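Long-range contact in biogenic amine-binding protein (Rhodnius prolixus, PDB 4GE1), which binds biogenic amines such as serotonin, norepinephrine and tryptamine in the saliva of a blood-feeding insect, using a lipocalin-type barrel: residues L36-H48 against I56-K68. Residues are numbered along the deposited sequence; the frame is centred on the assembly and turned at random.
With TSS (2-(1H-indol-3-yl)ethanamine), chain E.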
loop_
_atom_site.group_PDB
_atom_site.type_symbol
_atom_site.label_atom_id
_atom_site.label_comp_id
_atom_site.label_asym_id
_atom_site.label_seq_id
_atom_site.Cartn_x
_atom_site.Cartn_y
_atom_site.Cartn_z
ATOM N N LEU A 36 18.415 1.250 -1.569
ATOM C CA LEU A 36 17.451 2.339 -1.727
ATOM C C LEU A 36 18.131 3.707 -1.912
ATOM O O LEU A 36 19.016 4.076 -1.137
ATOM C CB LEU A 36 16.520 2.362 -0.515
ATOM C CG LEU A 36 15.101 2.918 -0.639
ATOM C CD1 LEU A 36 14.347 2.271 -1.793
ATOM C CD2 LEU A 36 14.359 2.706 0.675
ATOM N N GLU A 37 17.714 4.443 -2.944
ATOM C CA GLU A 37 18.145 5.828 -3.147
ATOM C C GLU A 37 17.197 6.788 -2.427
ATOM O O GLU A 37 16.012 6.499 -2.264
ATOM C CB GLU A 37 18.169 6.196 -4.632
ATOM C CG GLU A 37 19.267 5.546 -5.457
ATOM C CD GLU A 37 19.063 5.787 -6.938
ATOM O OE1 GLU A 37 18.110 6.520 -7.289
ATOM O OE2 GLU A 37 19.848 5.251 -7.748
ATOM N N VAL A 38 17.712 7.950 -2.037
ATOM C CA VAL A 38 16.938 8.885 -1.231
ATOM C C VAL A 38 15.602 9.280 -1.890
ATOM O O VAL A 38 14.611 9.545 -1.203
ATOM C CB VAL A 38 17.776 10.128 -0.855
ATOM C CG1 VAL A 38 18.226 10.867 -2.100
ATOM C CG2 VAL A 38 16.978 11.032 0.090
ATOM N N GLY A 39 15.580 9.297 -3.219
ATOM C CA GLY A 39 14.372 9.584 -3.972
ATOM C C GLY A 39 13.248 8.588 -3.710
ATOM O O GLY A 39 12.063 8.901 -3.879
ATOM N N ASP A 40 13.608 7.377 -3.295
ATOM C CA ASP A 40 12.593 6.374 -2.981
ATOM C C ASP A 40 12.437 6.157 -1.485
ATOM O O ASP A 40 11.892 5.144 -1.053
ATOM C CB ASP A 40 12.893 5.049 -3.674
ATOM C CG ASP A 40 12.871 5.167 -5.181
ATOM O OD1 ASP A 40 11.900 5.734 -5.727
ATOM O OD2 ASP A 40 13.837 4.699 -5.818
ATOM N N LYS A 41 12.928 7.108 -0.697
ATOM C CA LYS A 41 12.684 7.094 0.740
ATOM C C LYS A 41 11.538 8.055 1.065
ATOM O O LYS A 41 11.738 9.269 1.143
ATOM C CB LYS A 41 13.967 7.443 1.503
ATOM C CG LYS A 41 15.032 6.352 1.366
ATOM C CD LYS A 41 16.295 6.625 2.169
ATOM C CE LYS A 41 17.273 5.474 1.971
ATOM N NZ LYS A 41 18.539 5.647 2.718
ATOM N N ASN A 42 10.335 7.504 1.235
ATOM C CA ASN A 42 9.117 8.310 1.393
ATOM C C ASN A 42 8.265 8.013 2.636
ATOM O O ASN A 42 8.379 6.946 3.253
ATOM C CB ASN A 42 8.203 8.161 0.171
ATOM C CG ASN A 42 8.893 8.490 -1.137
ATOM O OD1 ASN A 42 9.295 9.629 -1.380
ATOM N ND2 ASN A 42 8.991 7.497 -2.010
ATOM N N CYS A 43 7.401 8.972 2.975
ATOM C CA CYS A 43 6.379 8.813 4.001
ATOM C C CYS A 43 5.060 8.639 3.267
ATOM O O CYS A 43 4.583 9.565 2.593
ATOM C CB CYS A 43 6.290 10.071 4.865
ATOM S SG CYS A 43 7.853 10.570 5.619
ATOM N N THR A 44 4.478 7.453 3.366
ATOM C CA THR A 44 3.234 7.195 2.660
ATOM C C THR A 44 2.074 6.952 3.620
ATOM O O THR A 44 2.183 6.194 4.583
ATOM C CB THR A 44 3.354 6.025 1.665
ATOM O OG1 THR A 44 4.210 6.400 0.571
ATOM C CG2 THR A 44 1.968 5.668 1.117
ATOM N N LYS A 45 0.969 7.636 3.364
ATOM C CA LYS A 45 -0.277 7.365 4.061
ATOM C C LYS A 45 -1.306 7.115 2.980
ATOM O O LYS A 45 -1.280 7.762 1.925
ATOM C CB LYS A 45 -0.688 8.562 4.925
ATOM C CG LYS A 45 -2.069 8.441 5.554
ATOM C CD LYS A 45 -2.357 9.616 6.485
ATOM C CE LYS A 45 -3.683 9.429 7.221
ATOM N NZ LYS A 45 -3.913 10.492 8.255
ATOM N N PHE A 46 -2.195 6.158 3.206
ATOM C CA PHE A 46 -3.277 5.981 2.251
ATOM C C PHE A 46 -4.649 5.833 2.884
ATOM O O PHE A 46 -4.787 5.429 4.042
ATOM C CB PHE A 46 -2.977 4.923 1.165
ATOM C CG PHE A 46 -2.756 3.515 1.670
ATOM C CD1 PHE A 46 -3.741 2.546 1.510
ATOM C CD2 PHE A 46 -1.541 3.137 2.224
ATOM C CE1 PHE A 46 -3.532 1.225 1.928
ATOM C CE2 PHE A 46 -1.318 1.814 2.638
ATOM C CZ PHE A 46 -2.324 0.863 2.499
ATOM N N LEU A 47 -5.655 6.222 2.112
ATOM C CA LEU A 47 -7.033 6.231 2.572
ATOM C C LEU A 47 -7.842 5.336 1.652
ATOM O O LEU A 47 -7.743 5.443 0.432
ATOM C CB LEU A 47 -7.573 7.666 2.507
ATOM C CG LEU A 47 -8.823 8.030 3.300
ATOM C CD1 LEU A 47 -8.520 7.946 4.782
ATOM C CD2 LEU A 47 -9.295 9.431 2.927
ATOM N N HIS A 48 -8.661 4.456 2.207
ATOM C CA HIS A 48 -9.430 3.608 1.308
ATOM C C HIS A 48 -10.842 3.244 1.757
ATOM O O HIS A 48 -11.205 3.386 2.923
ATOM C CB HIS A 48 -8.619 2.373 0.854
ATOM C CG HIS A 48 -8.157 1.488 1.970
ATOM N ND1 HIS A 48 -7.225 0.487 1.788
ATOM C CD2 HIS A 48 -8.507 1.448 3.278
ATOM C CE1 HIS A 48 -7.018 -0.131 2.937
ATOM N NE2 HIS A 48 -7.781 0.432 3.855
ATOM N N ILE A 56 -13.683 -0.942 -4.709
ATOM C CA ILE A 56 -12.671 -0.595 -3.716
ATOM C C ILE A 56 -11.783 0.502 -4.284
ATOM O O ILE A 56 -11.369 0.441 -5.439
ATOM C CB ILE A 56 -11.837 -1.820 -3.269
ATOM C CG1 ILE A 56 -12.708 -2.795 -2.473
ATOM C CG2 ILE A 56 -10.654 -1.391 -2.415
ATOM C CD1 ILE A 56 -13.451 -3.765 -3.327
ATOM N N LYS A 57 -11.506 1.515 -3.478
ATOM C CA LYS A 57 -10.760 2.668 -3.954
ATOM C C LYS A 57 -9.709 3.001 -2.924
ATOM O O LYS A 57 -10.016 3.054 -1.740
ATOM C CB LYS A 57 -11.708 3.856 -4.148
ATOM C CG LYS A 57 -11.044 5.107 -4.708
ATOM C CD LYS A 57 -12.111 6.057 -5.238
ATOM C CE LYS A 57 -11.515 7.290 -5.884
ATOM N NZ LYS A 57 -12.608 8.172 -6.402
ATOM N N GLU A 58 -8.465 3.199 -3.361
ATOM C CA GLU A 58 -7.375 3.435 -2.417
ATOM C C GLU A 58 -6.502 4.590 -2.888
ATOM O O GLU A 58 -5.924 4.532 -3.972
ATOM C CB GLU A 58 -6.528 2.173 -2.238
ATOM C CG GLU A 58 -7.335 0.884 -2.116
ATOM C CD GLU A 58 -6.458 -0.332 -1.847
ATOM O OE1 GLU A 58 -5.903 -0.433 -0.732
ATOM O OE2 GLU A 58 -6.326 -1.181 -2.756
ATOM N N VAL A 59 -6.425 5.638 -2.074
ATOM C CA VAL A 59 -5.723 6.849 -2.470
ATOM C C VAL A 59 -4.463 7.044 -1.646
ATOM O O VAL A 59 -4.523 7.063 -0.414
ATOM C CB VAL A 59 -6.618 8.090 -2.338
ATOM C CG1 VAL A 59 -5.822 9.346 -2.644
ATOM C CG2 VAL A 59 -7.819 7.981 -3.272
ATOM N N PHE A 60 -3.328 7.179 -2.334
ATOM C CA PHE A 60 -2.026 7.266 -1.671
ATOM C C PHE A 60 -1.427 8.673 -1.735
ATOM O O PHE A 60 -1.437 9.317 -2.782
ATOM C CB PHE A 60 -1.031 6.279 -2.298
ATOM C CG PHE A 60 -1.442 4.823 -2.187
ATOM C CD1 PHE A 60 -2.340 4.272 -3.083
ATOM C CD2 PHE A 60 -0.891 4.001 -1.212
ATOM C CE1 PHE A 60 -2.707 2.933 -2.995
ATOM C CE2 PHE A 60 -1.257 2.654 -1.116
ATOM C CZ PHE A 60 -2.161 2.125 -2.003
ATOM N N SER A 61 -0.919 9.138 -0.599
ATOM C CA SER A 61 -0.085 10.329 -0.546
ATOM C C SER A 61 1.362 9.906 -0.247
ATOM O O SER A 61 1.651 9.372 0.823
ATOM C CB SER A 61 -0.605 11.289 0.535
ATOM O OG SER A 61 0.365 12.253 0.897
ATOM N N ASN A 62 2.266 10.127 -1.195
ATOM C CA ASN A 62 3.668 9.800 -0.961
ATOM C C ASN A 62 4.503 11.056 -0.873
ATOM O O ASN A 62 4.618 11.796 -1.847
ATOM C CB ASN A 62 4.218 8.921 -2.080
ATOM C CG ASN A 62 3.283 7.810 -2.443
ATOM O OD1 ASN A 62 3.025 6.914 -1.638
ATOM N ND2 ASN A 62 2.767 7.855 -3.659
ATOM N N TYR A 63 5.094 11.278 0.293
ATOM C CA TYR A 63 5.876 12.479 0.530
ATOM C C TYR A 63 7.362 12.158 0.664
ATOM O O TYR A 63 7.752 11.334 1.498
ATOM C CB TYR A 63 5.404 13.183 1.797
ATOM C CG TYR A 63 6.187 14.440 2.083
ATOM C CD1 TYR A 63 6.041 15.558 1.278
ATOM C CD2 TYR A 63 7.078 14.504 3.149
ATOM C CE1 TYR A 63 6.750 16.709 1.523
ATOM C CE2 TYR A 63 7.801 15.660 3.404
ATOM C CZ TYR A 63 7.629 16.760 2.587
ATOM O OH TYR A 63 8.330 17.922 2.817
ATOM N N ASN A 64 8.176 12.814 -0.158
ATOM C CA ASN A 64 9.638 12.683 -0.082
ATOM C C ASN A 64 10.264 13.879 0.643
ATOM O O ASN A 64 10.339 14.969 0.086
ATOM C CB ASN A 64 10.237 12.558 -1.484
ATOM C CG ASN A 64 11.737 12.259 -1.455
ATOM O OD1 ASN A 64 12.561 13.166 -1.350
ATOM N ND2 ASN A 64 12.087 10.983 -1.538
ATOM N N PRO A 65 10.699 13.680 1.895
ATOM C CA PRO A 65 11.302 14.751 2.699
ATOM C C PRO A 65 12.561 15.378 2.080
ATOM O O PRO A 65 12.756 16.589 2.208
ATOM C CB PRO A 65 11.655 14.044 4.010
ATOM C CG PRO A 65 10.711 12.885 4.075
ATOM C CD PRO A 65 10.558 12.431 2.660
ATOM N N ASN A 66 13.407 14.586 1.427
ATOM C CA ASN A 66 14.620 15.151 0.836
ATOM C C ASN A 66 14.296 16.202 -0.224
ATOM O O ASN A 66 14.945 17.241 -0.292
ATOM C CB ASN A 66 15.542 14.064 0.258
ATOM C CG ASN A 66 16.771 14.651 -0.420
ATOM O OD1 ASN A 66 17.653 15.196 0.243
ATOM N ND2 ASN A 66 16.829 14.547 -1.747
ATOM N N ALA A 67 13.281 15.928 -1.039
ATOM C CA ALA A 67 12.877 16.851 -2.095
ATOM C C ALA A 67 11.696 17.724 -1.655
ATOM O O ALA A 67 11.342 18.696 -2.323
ATOM C CB ALA A 67 12.534 16.087 -3.365
ATOM N N LYS A 68 11.103 17.376 -0.520
ATOM C CA LYS A 68 9.918 18.075 -0.035
ATOM C C LYS A 68 8.844 18.094 -1.118
ATOM O O LYS A 68 8.299 19.146 -1.470
ATOM C CB LYS A 68 10.264 19.501 0.395
ATOM C CG LYS A 68 11.184 19.584 1.597
ATOM C CD LYS A 68 11.234 21.000 2.138
ATOM C CE LYS A 68 12.197 21.120 3.305
ATOM N NZ LYS A 68 13.623 21.098 2.855
HETATM N N1 TSS E . 0.676 2.944 -3.817
HETATM C CA TSS E . 1.383 1.958 -4.598
HETATM C CB TSS E . 2.077 0.865 -3.848
HETATM C CG TSS E . 1.407 0.324 -2.625
HETATM C CD1 TSS E . 1.821 0.495 -1.311
HETATM N NE1 TSS E . 0.970 -0.154 -0.490
HETATM C CE2 TSS E . -0.023 -0.752 -1.239
HETATM C CD2 TSS E . 0.225 -0.477 -2.560
HETATM C CZ2 TSS E . -1.153 -1.531 -0.867
HETATM C CH2 TSS E . -2.006 -2.031 -1.846
HETATM C CZ3 TSS E . -1.753 -1.752 -3.190
HETATM C CE3 TSS E . -0.645 -0.979 -3.556
HETATM O O HOH W 1 13.564 11.405 1.286
HETATM O O HOH W 2 2.429 11.508 2.504
#
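The Phe60 ring is sandwiched between tryptamine and Phe46. Amine N1 of the ligand sits 3.0 Å above one ring face, over its centre; on the opposite face lies Phe46 CB, and Thr44 CG2 meets the edge. The two phenyl rings form an offset stack, centroids 4.4 Å apart and planes inclined by 29°, in which Phe60 CE2 lies over one face of Phe46, toward its rim. The two residues face each other as a non-hydrogen-bonded pair, and their differing first torsions bring the rings into overlap: Phe46 places CG between its backbone N and carbonyl carbon (chi1 62°), whereas Phe60 has CG anti to the carbonyl carbon. The His48 ring is met in its own plane by Glu58: ND1 donates to OE1 at 3.0 Å, nearly straight at 172°, in the plane of the imidazole but tilted out of the carboxylate plane, on the anti side of OE1. Tyr89, which lines the tryptamine pocket, hydrogen-bonds the second oxygen, OE2. Farther along the same sheet face, Thr44 OG1 donates to Asn62 OD1 over 2.6 Å, in the carbonyl plane and on a lone pair; the Asn62 amide nitrogen turns to Ser71 and to Asp73, which also binds the ligand.

These side chains project inward from an antiparallel hairpin of the lipocalin barrel, whose backbone bonds pair Cys43 with Tyr63, Lys45 with Ser61 and Leu47 with Val59. On the outer face, Val59 and Ser61 pack against helix 181-189. At the barrel rim, Asn64 ND2 donates to Val38 O (2.9 Å) and to Asn42 OD1 (3.1 Å), while its OD1 accepts from Ala67 N in an Asx motif, fixing the amide's rotation. Chemically, the placement of N1 over Phe60 is consistent with cation-pi stabilisation of a protonated amine, complementing its hydrogen bonds to Asp73 and Gln139.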